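Local structure of autolysin E (Staphylococcus aureus, 4PI8) at residues K55-T60 against D220-T225; E61-S66 against N97-V102; Q91-V96 against A159-A164; Y180-N185 against I198-K203. The protein probably hydrolyses the glycan strands of peptidoglycan as an N-acetylglucosaminidase of the lysozyme superfamily, and here, as a catalytic mutant, holds a NAG-NAM disaccharide. The protein carries 1 engineered substitution. All blocks are in the same frame, centred on the assembly; numbering follows the deposited sequence. Where two conformers were deposited one is given.

Contact 1 of 4, residues K55-T60 against D220-T225; sequences KYMDIT and DDIRQT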
# COMPACT_ATOMS: atom_id res chain seq x y z
N LYS A 55 -10.49 -0.55 -5.70
CA LYS A 55 -9.13 -0.62 -6.24
C LYS A 55 -8.92 0.36 -7.39
O LYS A 55 -7.76 0.59 -7.79
CB LYS A 55 -8.67 -2.00 -6.51
CG LYS A 55 -9.36 -2.70 -7.63
CD LYS A 55 -8.69 -4.02 -7.93
CE LYS A 55 -9.31 -5.24 -7.28
NZ LYS A 55 -8.79 -6.52 -7.85
N TYR A 56 -10.00 0.93 -7.94
CA TYR A 56 -9.92 1.82 -9.08
C TYR A 56 -10.22 3.24 -8.71
O TYR A 56 -10.31 4.13 -9.54
CB TYR A 56 -10.90 1.32 -10.15
CG TYR A 56 -10.65 -0.09 -10.56
CD1 TYR A 56 -9.51 -0.50 -11.22
CD2 TYR A 56 -11.57 -1.10 -10.23
CE1 TYR A 56 -9.30 -1.81 -11.55
CE2 TYR A 56 -11.35 -2.41 -10.58
CZ TYR A 56 -10.21 -2.77 -11.25
OH TYR A 56 -9.97 -4.10 -11.59
N MET A 57 -10.37 3.52 -7.41
CA MET A 57 -10.72 4.82 -6.88
C MET A 57 -9.50 5.67 -6.57
O MET A 57 -8.53 5.21 -5.92
CB MET A 57 -11.55 4.64 -5.63
CG MET A 57 -12.13 5.92 -5.12
SD MET A 57 -12.91 5.77 -3.50
CE MET A 57 -11.38 5.68 -2.54
N ASP A 58 -9.51 6.95 -6.93
CA ASP A 58 -8.43 7.85 -6.70
C ASP A 58 -8.25 8.04 -5.20
O ASP A 58 -9.21 8.45 -4.50
CB ASP A 58 -8.80 9.18 -7.39
CG ASP A 58 -7.80 10.25 -7.23
OD1 ASP A 58 -6.83 10.18 -6.49
OD2 ASP A 58 -7.97 11.32 -7.93
N ILE A 59 -7.09 7.65 -4.67
CA ILE A 59 -6.75 7.76 -3.23
C ILE A 59 -5.87 8.93 -2.90
O ILE A 59 -5.33 9.05 -1.80
CB ILE A 59 -6.21 6.39 -2.68
CG1 ILE A 59 -5.13 5.84 -3.61
CG2 ILE A 59 -7.36 5.43 -2.51
CD1 ILE A 59 -4.38 4.65 -3.08
N THR A 60 -5.79 9.86 -3.86
CA THR A 60 -5.10 11.11 -3.66
C THR A 60 -6.05 12.15 -3.20
O THR A 60 -5.55 13.34 -3.21
CB THR A 60 -4.34 11.57 -4.94
OG1 THR A 60 -5.30 12.15 -5.87
CG2 THR A 60 -3.64 10.48 -5.57
N ASP A 220 -14.63 8.74 -4.30
CA ASP A 220 -14.10 9.71 -5.24
C ASP A 220 -14.07 9.02 -6.60
O ASP A 220 -14.71 7.99 -6.83
CB ASP A 220 -12.67 10.17 -4.77
CG ASP A 220 -12.71 11.23 -3.62
OD1 ASP A 220 -13.24 12.37 -3.85
OD2 ASP A 220 -12.17 10.95 -2.47
N ASP A 221 -13.34 9.63 -7.52
CA ASP A 221 -13.41 9.25 -8.91
C ASP A 221 -12.91 7.85 -9.15
O ASP A 221 -11.86 7.43 -8.62
CB ASP A 221 -12.57 10.24 -9.76
CG ASP A 221 -13.14 11.67 -9.73
OD1 ASP A 221 -14.40 11.83 -9.81
OD2 ASP A 221 -12.34 12.64 -9.60
N ILE A 222 -13.63 7.11 -9.96
CA ILE A 222 -13.29 5.78 -10.35
C ILE A 222 -12.82 5.80 -11.79
O ILE A 222 -13.47 6.36 -12.69
CB ILE A 222 -14.51 4.84 -10.32
CG1 ILE A 222 -15.21 4.87 -8.94
CG2 ILE A 222 -14.12 3.45 -10.79
CD1 ILE A 222 -14.35 4.53 -7.75
N ARG A 223 -11.66 5.23 -12.02
CA ARG A 223 -11.10 5.19 -13.38
C ARG A 223 -11.31 3.84 -13.97
O ARG A 223 -10.93 2.81 -13.41
CB ARG A 223 -9.63 5.52 -13.36
CG ARG A 223 -9.02 5.33 -14.74
CD ARG A 223 -7.61 5.89 -14.79
NE ARG A 223 -7.02 5.52 -16.06
CZ ARG A 223 -5.92 6.05 -16.58
NH1 ARG A 223 -5.24 7.01 -15.97
NH2 ARG A 223 -5.54 5.59 -17.76
N GLN A 224 -11.88 3.81 -15.17
CA GLN A 224 -12.21 2.58 -15.86
C GLN A 224 -11.15 1.95 -16.77
O GLN A 224 -11.07 0.74 -16.87
CB GLN A 224 -13.44 2.85 -16.79
CG GLN A 224 -14.64 3.49 -16.13
CD GLN A 224 -15.29 2.60 -15.09
OE1 GLN A 224 -15.49 1.39 -15.30
NE2 GLN A 224 -15.63 3.19 -13.95
N THR A 225 -10.41 2.79 -17.47
CA THR A 225 -9.66 2.37 -18.63
C THR A 225 -8.17 2.57 -18.41
O THR A 225 -7.72 3.66 -18.10
CB THR A 225 -10.15 3.15 -19.87
OG1 THR A 225 -11.55 2.83 -20.11
CG2 THR A 225 -9.37 2.79 -21.10

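Contact 2 of 4, residues E61-S66 against N97-V102; sequences EKVPMS and NVIYLV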
# COMPACT_ATOMS: atom_id res chain seq x y z
N GLU A 61 -7.33 11.81 -3.00
CA GLU A 61 -8.38 12.69 -2.47
C GLU A 61 -8.68 12.28 -1.04
O GLU A 61 -9.00 11.10 -0.73
CB GLU A 61 -9.66 12.60 -3.26
CG GLU A 61 -9.68 12.99 -4.75
CD GLU A 61 -8.94 14.26 -5.10
OE1 GLU A 61 -8.77 15.17 -4.25
OE2 GLU A 61 -8.51 14.34 -6.28
N LYS A 62 -8.70 13.27 -0.20
CA LYS A 62 -8.89 13.12 1.25
C LYS A 62 -10.31 12.80 1.59
O LYS A 62 -11.23 13.00 0.76
CB LYS A 62 -8.47 14.36 1.93
CG LYS A 62 -7.00 14.68 1.66
CD LYS A 62 -6.52 15.92 2.39
CE LYS A 62 -7.13 17.17 1.76
NZ LYS A 62 -6.62 18.38 2.43
N VAL A 63 -10.50 12.28 2.79
CA VAL A 63 -11.82 11.93 3.25
C VAL A 63 -12.11 12.62 4.60
O VAL A 63 -11.21 12.86 5.41
CB VAL A 63 -12.10 10.42 3.35
CG1 VAL A 63 -12.17 9.82 1.97
CG2 VAL A 63 -11.08 9.74 4.23
N PRO A 64 -13.39 12.93 4.85
CA PRO A 64 -13.80 13.61 6.06
C PRO A 64 -13.93 12.66 7.21
O PRO A 64 -15.01 12.17 7.53
CB PRO A 64 -15.15 14.24 5.64
CG PRO A 64 -15.74 13.28 4.70
CD PRO A 64 -14.52 12.79 3.90
N MET A 65 -12.81 12.40 7.85
CA MET A 65 -12.70 11.54 9.02
C MET A 65 -12.06 12.30 10.13
O MET A 65 -10.93 12.75 10.00
CB MET A 65 -11.87 10.25 8.71
CG MET A 65 -12.59 9.29 7.79
SD MET A 65 -13.87 8.28 8.58
CE MET A 65 -12.79 7.14 9.44
N SER A 66 -12.73 12.44 11.25
CA SER A 66 -12.15 13.07 12.41
C SER A 66 -11.16 12.16 13.14
O SER A 66 -11.14 10.93 12.91
CB SER A 66 -13.23 13.43 13.42
OG SER A 66 -13.82 12.24 13.93
N ASN A 97 -5.48 9.90 1.13
CA ASN A 97 -6.76 9.38 1.72
C ASN A 97 -6.48 8.62 3.02
O ASN A 97 -5.75 7.63 2.96
CB ASN A 97 -7.44 8.56 0.65
CG ASN A 97 -8.75 7.95 1.08
OD1 ASN A 97 -8.84 7.33 2.16
ND2 ASN A 97 -9.71 7.91 0.20
N VAL A 98 -7.03 9.05 4.13
CA VAL A 98 -6.63 8.45 5.41
C VAL A 98 -7.22 7.06 5.58
O VAL A 98 -6.63 6.22 6.30
CB VAL A 98 -6.99 9.34 6.64
CG1 VAL A 98 -8.50 9.36 6.92
CG2 VAL A 98 -6.18 8.98 7.85
N ILE A 99 -8.36 6.80 4.96
CA ILE A 99 -8.91 5.44 5.04
C ILE A 99 -8.01 4.45 4.29
O ILE A 99 -7.76 3.32 4.74
CB ILE A 99 -10.36 5.38 4.65
CG1 ILE A 99 -11.26 6.03 5.71
CG2 ILE A 99 -10.80 3.95 4.37
CD1 ILE A 99 -12.70 6.22 5.32
N TYR A 100 -7.52 4.86 3.11
CA TYR A 100 -6.54 4.09 2.40
C TYR A 100 -5.32 3.90 3.26
O TYR A 100 -4.81 2.78 3.40
CB TYR A 100 -6.18 4.80 1.07
CG TYR A 100 -4.79 4.44 0.63
CD1 TYR A 100 -4.45 3.15 0.27
CD2 TYR A 100 -3.77 5.38 0.71
CE1 TYR A 100 -3.15 2.81 0.00
CE2 TYR A 100 -2.46 5.07 0.41
CZ TYR A 100 -2.15 3.77 0.13
OH TYR A 100 -0.82 3.44 -0.08
N LEU A 101 -4.81 4.97 3.89
CA LEU A 101 -3.57 4.89 4.62
C LEU A 101 -3.68 3.90 5.79
O LEU A 101 -2.78 3.05 6.00
CB LEU A 101 -3.14 6.26 5.13
CG LEU A 101 -1.69 6.45 5.49
CD1 LEU A 101 -0.74 6.22 4.32
CD2 LEU A 101 -1.56 7.85 6.06
N VAL A 102 -4.76 3.99 6.54
CA VAL A 102 -5.02 3.08 7.64
C VAL A 102 -5.11 1.68 7.10
O VAL A 102 -4.56 0.73 7.68
CB VAL A 102 -6.31 3.47 8.40
CG1 VAL A 102 -6.78 2.33 9.28
CG2 VAL A 102 -6.04 4.78 9.22

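Contact 3 of 4, residues Q91-V96 against A159-A164; sequences QEKYEV and AIIGGA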
# COMPACT_ATOMS: atom_id res chain seq x y z
N GLN A 91 -2.54 12.60 6.30
CA GLN A 91 -3.54 12.90 5.30
C GLN A 91 -3.44 14.36 4.87
O GLN A 91 -3.48 14.64 3.67
CB GLN A 91 -4.97 12.57 5.79
CG GLN A 91 -5.98 13.15 4.82
CD GLN A 91 -7.41 12.69 5.00
OE1 GLN A 91 -7.93 11.80 4.31
NE2 GLN A 91 -8.14 13.40 5.86
N GLU A 92 -3.39 15.28 5.84
CA GLU A 92 -3.44 16.70 5.50
C GLU A 92 -2.12 17.20 4.96
O GLU A 92 -2.13 17.98 4.03
CB GLU A 92 -3.89 17.53 6.70
CG GLU A 92 -5.29 17.11 7.25
CD GLU A 92 -6.37 17.10 6.22
OE1 GLU A 92 -6.34 17.95 5.30
OE2 GLU A 92 -7.35 16.30 6.27
N LYS A 93 -1.00 16.74 5.51
CA LYS A 93 0.29 17.22 4.98
C LYS A 93 0.51 16.83 3.55
O LYS A 93 0.99 17.63 2.73
CB LYS A 93 1.43 16.70 5.82
CG LYS A 93 1.56 17.33 7.17
CD LYS A 93 2.40 16.55 8.19
CE LYS A 93 3.82 16.40 7.79
NZ LYS A 93 4.47 17.73 7.68
N TYR A 94 0.14 15.58 3.20
CA TYR A 94 0.54 14.99 1.93
C TYR A 94 -0.58 14.73 0.99
O TYR A 94 -0.34 14.24 -0.12
CB TYR A 94 1.37 13.72 2.16
CG TYR A 94 2.64 14.00 2.92
CD1 TYR A 94 3.61 14.84 2.39
CD2 TYR A 94 2.88 13.48 4.19
CE1 TYR A 94 4.76 15.16 3.12
CE2 TYR A 94 4.03 13.80 4.87
CZ TYR A 94 4.93 14.65 4.35
OH TYR A 94 6.10 15.00 4.99
N GLU A 95 -1.83 15.03 1.36
CA GLU A 95 -2.99 14.80 0.53
C GLU A 95 -3.07 13.30 0.16
O GLU A 95 -3.02 12.93 -0.99
CB GLU A 95 -3.05 15.73 -0.71
CG GLU A 95 -4.41 15.78 -1.30
CD GLU A 95 -4.52 16.64 -2.54
OE1 GLU A 95 -3.44 17.10 -2.95
OE2 GLU A 95 -5.62 16.76 -3.09
N VAL A 96 -3.26 12.51 1.19
CA VAL A 96 -3.34 11.04 1.05
C VAL A 96 -4.59 10.59 1.81
O VAL A 96 -4.72 10.87 3.02
CB VAL A 96 -2.15 10.37 1.65
CG1 VAL A 96 -2.26 8.87 1.56
CG2 VAL A 96 -0.85 10.76 0.92
N ALA A 159 7.15 6.63 11.31
CA ALA A 159 6.85 5.65 10.24
C ALA A 159 5.51 5.92 9.59
O ALA A 159 5.38 5.69 8.36
CB ALA A 159 6.88 4.28 10.80
N ILE A 160 4.55 6.46 10.33
CA ILE A 160 3.24 6.80 9.72
C ILE A 160 3.41 7.99 8.77
O ILE A 160 3.04 7.99 7.60
CB ILE A 160 2.21 7.12 10.81
CG1 ILE A 160 1.89 5.84 11.57
CG2 ILE A 160 0.92 7.66 10.17
CD1 ILE A 160 1.21 6.05 12.92
N ILE A 161 4.00 9.08 9.25
CA ILE A 161 4.22 10.28 8.44
C ILE A 161 5.10 9.93 7.27
O ILE A 161 4.83 10.40 6.14
CB ILE A 161 4.85 11.46 9.25
CG1 ILE A 161 3.93 11.91 10.37
CG2 ILE A 161 5.28 12.63 8.34
CD1 ILE A 161 2.60 12.38 9.95
N GLY A 162 6.20 9.24 7.53
CA GLY A 162 7.16 8.97 6.46
C GLY A 162 6.59 8.02 5.38
O GLY A 162 6.92 8.19 4.21
N GLY A 163 5.78 7.05 5.78
CA GLY A 163 5.16 6.19 4.84
C GLY A 163 4.27 6.99 3.92
O GLY A 163 4.31 6.80 2.70
N ALA A 164 3.43 7.88 4.45
CA ALA A 164 2.61 8.74 3.64
C ALA A 164 3.40 9.59 2.68
O ALA A 164 3.04 9.80 1.50
CB ALA A 164 1.69 9.61 4.52

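Contact 4 of 4, residues Y180-N185 against I198-K203; sequences YQMRWN and IRWADK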
# COMPACT_ATOMS: atom_id res chain seq x y z
N TYR A 180 -4.92 -0.21 -8.09
CA TYR A 180 -4.61 -0.95 -9.33
C TYR A 180 -3.32 -0.44 -10.00
O TYR A 180 -2.49 -1.22 -10.40
CB TYR A 180 -5.78 -0.87 -10.33
CG TYR A 180 -5.56 -1.79 -11.51
CD1 TYR A 180 -5.86 -3.13 -11.45
CD2 TYR A 180 -5.01 -1.33 -12.68
CE1 TYR A 180 -5.60 -3.99 -12.49
CE2 TYR A 180 -4.73 -2.21 -13.73
CZ TYR A 180 -5.04 -3.51 -13.63
OH TYR A 180 -4.73 -4.39 -14.69
N GLN A 181 -3.24 0.88 -10.11
CA GLN A 181 -2.05 1.48 -10.73
C GLN A 181 -0.81 1.28 -9.89
O GLN A 181 0.29 1.08 -10.42
CB GLN A 181 -2.22 2.95 -11.04
CG GLN A 181 -3.30 3.25 -12.07
CD GLN A 181 -3.59 4.72 -12.14
OE1 GLN A 181 -3.74 5.41 -11.14
NE2 GLN A 181 -3.63 5.25 -13.37
N MET A 182 -0.94 1.37 -8.57
CA MET A 182 0.21 1.14 -7.68
C MET A 182 0.70 -0.29 -7.85
O MET A 182 1.93 -0.54 -7.77
CB MET A 182 -0.19 1.40 -6.22
CG MET A 182 -0.42 2.86 -5.92
SD MET A 182 -1.01 3.18 -4.24
CE MET A 182 0.50 2.89 -3.31
N ARG A 183 -0.21 -1.25 -8.03
CA ARG A 183 0.15 -2.63 -8.10
C ARG A 183 0.65 -3.09 -9.49
O ARG A 183 1.53 -3.93 -9.58
CB ARG A 183 -1.02 -3.52 -7.66
CG ARG A 183 -0.78 -5.00 -7.74
CD ARG A 183 0.42 -5.48 -6.91
NE ARG A 183 0.66 -6.92 -7.06
CZ ARG A 183 1.35 -7.47 -8.06
NH1 ARG A 183 1.79 -6.74 -9.07
NH2 ARG A 183 1.55 -8.79 -8.05
N TRP A 184 0.00 -2.60 -10.55
CA TRP A 184 0.20 -3.15 -11.87
C TRP A 184 0.75 -2.11 -12.87
O TRP A 184 0.99 -2.46 -14.02
CB TRP A 184 -1.11 -3.75 -12.41
CG TRP A 184 -1.68 -4.87 -11.59
CD1 TRP A 184 -2.79 -4.81 -10.82
CD2 TRP A 184 -1.17 -6.20 -11.49
NE1 TRP A 184 -2.95 -6.01 -10.21
CE2 TRP A 184 -1.99 -6.89 -10.59
CE3 TRP A 184 -0.08 -6.89 -12.05
CZ2 TRP A 184 -1.78 -8.22 -10.26
CZ3 TRP A 184 0.10 -8.21 -11.73
CH2 TRP A 184 -0.75 -8.85 -10.82
N ASN A 185 0.96 -0.89 -12.45
CA ASN A 185 1.52 0.18 -13.28
C ASN A 185 1.23 0.04 -14.75
O ASN A 185 2.15 -0.12 -15.57
CB ASN A 185 3.02 0.31 -13.01
CG ASN A 185 3.58 1.67 -13.42
OD1 ASN A 185 2.86 2.60 -13.75
ND2 ASN A 185 4.92 1.78 -13.29
N ILE A 198 -0.20 -10.80 -5.62
CA ILE A 198 -1.19 -10.57 -6.67
C ILE A 198 -2.55 -10.10 -6.16
O ILE A 198 -3.35 -9.58 -6.95
CB ILE A 198 -1.34 -11.74 -7.65
CG1 ILE A 198 -2.04 -12.95 -6.98
CG2 ILE A 198 0.00 -12.05 -8.29
CD1 ILE A 198 -2.24 -14.12 -7.95
N ARG A 199 -2.79 -10.34 -4.85
CA ARG A 199 -4.03 -9.86 -4.19
C ARG A 199 -3.83 -8.69 -3.23
O ARG A 199 -4.75 -8.30 -2.48
CB ARG A 199 -4.73 -11.03 -3.48
CG ARG A 199 -5.33 -12.02 -4.51
CD ARG A 199 -6.41 -12.92 -3.96
NE ARG A 199 -7.60 -12.17 -3.57
CZ ARG A 199 -8.55 -11.73 -4.41
NH1 ARG A 199 -8.48 -11.95 -5.73
NH2 ARG A 199 -9.58 -11.05 -3.92
N TRP A 200 -2.67 -8.03 -3.31
CA TRP A 200 -2.38 -6.84 -2.48
C TRP A 200 -3.47 -5.82 -2.58
O TRP A 200 -3.94 -5.26 -1.53
CB TRP A 200 -1.05 -6.23 -2.91
CG TRP A 200 -0.62 -4.97 -2.26
CD1 TRP A 200 0.12 -4.85 -1.10
CD2 TRP A 200 -0.82 -3.62 -2.74
NE1 TRP A 200 0.36 -3.54 -0.84
CE2 TRP A 200 -0.15 -2.74 -1.83
CE3 TRP A 200 -1.45 -3.05 -3.87
CZ2 TRP A 200 -0.17 -1.38 -1.98
CZ3 TRP A 200 -1.43 -1.71 -4.03
CH2 TRP A 200 -0.78 -0.87 -3.10
N ALA A 201 -3.89 -5.43 -3.78
CA ALA A 201 -4.92 -4.38 -3.91
C ALA A 201 -6.23 -4.84 -3.37
O ALA A 201 -7.00 -4.05 -2.76
CB ALA A 201 -5.02 -3.94 -5.35
N ASP A 202 -6.59 -6.10 -3.59
CA ASP A 202 -7.88 -6.58 -3.09
C ASP A 202 -7.91 -6.54 -1.57
O ASP A 202 -8.97 -6.21 -1.01
CB ASP A 202 -8.08 -8.03 -3.56
CG ASP A 202 -8.02 -8.13 -5.04
OD1 ASP A 202 -8.98 -7.74 -5.70
OD2 ASP A 202 -6.97 -8.50 -5.56
N LYS A 203 -6.85 -6.89 -0.92
CA LYS A 203 -6.83 -6.92 0.55
C LYS A 203 -7.02 -5.50 1.10
O LYS A 203 -7.83 -5.28 2.04
CB LYS A 203 -5.57 -7.50 1.10
CG LYS A 203 -5.40 -8.98 0.72
CD LYS A 203 -3.99 -9.49 1.04
CE LYS A 203 -3.89 -11.00 0.80
NZ LYS A 203 -2.52 -11.47 1.02

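Contact 1 of 4, residues K55-T60 against D220-T225
M57 and I222 form an isolated antiparallel beta bridge between the loop before helix 67-74 and the C-terminal tail. They are a non-hydrogen-bonded pair, with CA atoms 4.4 Å apart. The two bonds lie at the flanking residues. R223 N gives a nearly straight bond to Y56 O (3.0 Å, 171° at the hydrogen). D58 N bonds to D221 O at 2.9 Å, close to the line of that carbonyl. CA-H...O contacts fill in between, with M57 CA 3.3 Å from D221 O. Beside the backbone, the side chains of M57 and I222 cross obliquely, and I222 CD1 packs on M57 CB at 3.5 Å. With M57 CG anti to the backbone N (chi1 -171°), that atom also lies against I222 CD1, at 3.7 Å. M57 SD accepts a weak bond from D220 N. D58 closes an Asx turn. Its OD1 takes T60 N on the anti side and T60 OG1, at 2.6 Å, with its syn lone pair. M208 and Y212 of helix 200-215 also touch M57. Two backbone bonds thus hold the tail on the loop. D58 OD2 lies 4.9 Å from D221 OD2 and also near E61, so the clustered acids may raise one another's proton affinity.

Contact 2 of 4, residues E61-S66 against N97-V102
V63 and M65 press their side chains onto the first turn of helix 98-108. V63 CG2 lies 3.7 Å from V98 CG1 and 4.0 Å from I99 CG1. The other branch, V63 CG1, rests 3.6 Å from N97 ND2. M65 CB touches the same V98 CG1. Further out, M65 crosses I99 at about a right angle, with M65 CG 3.9 Å from I99 CD1. E61 O sits 3.3 Å from N97 CB. N97, itself in contact with V63, is the N-cap of the helix. Its OD1 accepts from Y100 N at 3.0 Å, the donor standing above the carbonyl plane, and weakly from I99 N. N97 ND2 bonds to Y212 OH of helix 200-215. The loop is placed by Q91 OE1, which accepts from both V63 N and V98 N, and by a salt bridge from K62 to E92. F87 of helix 84-94 packs on V98, and V70 and L73 of helix 67-74 on M65. Between side chains the contact is apolar apart from the N97 amide, on which V63 CG1 rests. The polar groups of the buried N97 are satisfied by the helix start and by Y212, so its amide both caps the helix and offers a surface to V63.

Contact 3 of 4, residues Q91-V96 against A159-A164
The end of helix 84-94 meets the first half of helix 156-172. The CA atoms of Y94 and A164 come within 6.8 Å, and those of K93 and I161 within 8.7 Å. Residues 91-94 are still helical. E95 then leaves with positive phi (57°), and V96 is extended. Q91 O accepts from V96 N and weakly from E95 N, which closes the helix end. This turn brings V96 back toward the second helix. Residues 159-164 are regular helix throughout.

Y94 makes the main side-chain contacts from its segment, against I161 and A164. I161 CG2 lies at the ring edge, in its plane, 3.9 Å from Y94 CE2. The two side chains cross at about a right angle. Y94 CE2 also comes 3.7 Å from I161 O. A164 CB approaches the ring obliquely, at 4.1 Å from Y94 CD2. On one ring face lies K93 CB, offset toward the rim. The K93 chain bends at chi3 (63°), and the CE placed by that bend touches I161 CG2 at 4.1 Å. V96 CG2 faces A164 O at 4.0 Å. The interface is van der Waals packing.

Polar support comes one turn further along helix 156-172, where R168 donates to Y94 O and E95 O. V96 packs on L101 of helix 98-108 and on F172. I161 reaches V86 and E89, and A164 meets A90 and L101. Helix 156-172 thus packs on helix 84-94, and through A164 also on helix 98-108.

Contact 4 of 4, residues Y180-N185 against I198-K203
I198 N lies in plane at the edge of the R183 guanidinium, and I198 O is at the edge of the W184 ring, near its plane, 3.9 Å from W184 CZ2. The two flat groups also meet each other. W184 CH2 stands 3.4 Å above one face of the guanidinium, offset toward the rim, and R183 NH1 stands over one face of the W184 ring. Further back, W184 CD1 lies over one face of the Y180 ring, toward its rim.

I198 fits beside both groups. Its CA is 3.5 Å from R183 NH2, and its CG2 is 4.1 Å from W184 CH2. The R183 chain leaves with CG anti to the backbone N (chi1 178°) and bends at chi2. The charged end is held from outside the two segments: R183 NE donates to D197 O, and NH2 to Q25 OE1. W200 supports the other end of the contact. Its six-membered ring is met obliquely by R183 CB, 3.8 Å from W200 CE3, and by M182 CB, 3.9 Å from W200 CH2. M182 CE touches the same CH2.

The R183 side chain is about 6 Å from the bound NAG, so this packing lies close to the sugar site. The contact joins helix 179-184 to the first turn of helix 200-215 and to I198 just ahead of it. A44 of helix 38-45 touches W184 and I198, Y100 of helix 98-108 touches M182, and a backbone hydrogen bond ties I198 to T26 of strand 26-29.

Following the chain, residues 55-60 open contact 1, which closes only at 220-225, so the other three contacts nest inside its loop. Contact 2 opens next, at 61-66. Contact 3 opens at 91-96, before contact 2 closes at 97-102, and itself closes at 159-164. These two therefore cross. Contact 2 ties the 61-66 loop to helix 98-108, and contact 3 ties helix 84-94 to helix 156-172. Contact 4 follows in series, from 180-185 to 198-203. A probable hydrogen bond from N97 N to I59 O joins contacts 1 and 2, and a salt bridge from K55 NZ to D202 OD1 joins contacts 1 and 4. Contacts 3 and 4 do not touch.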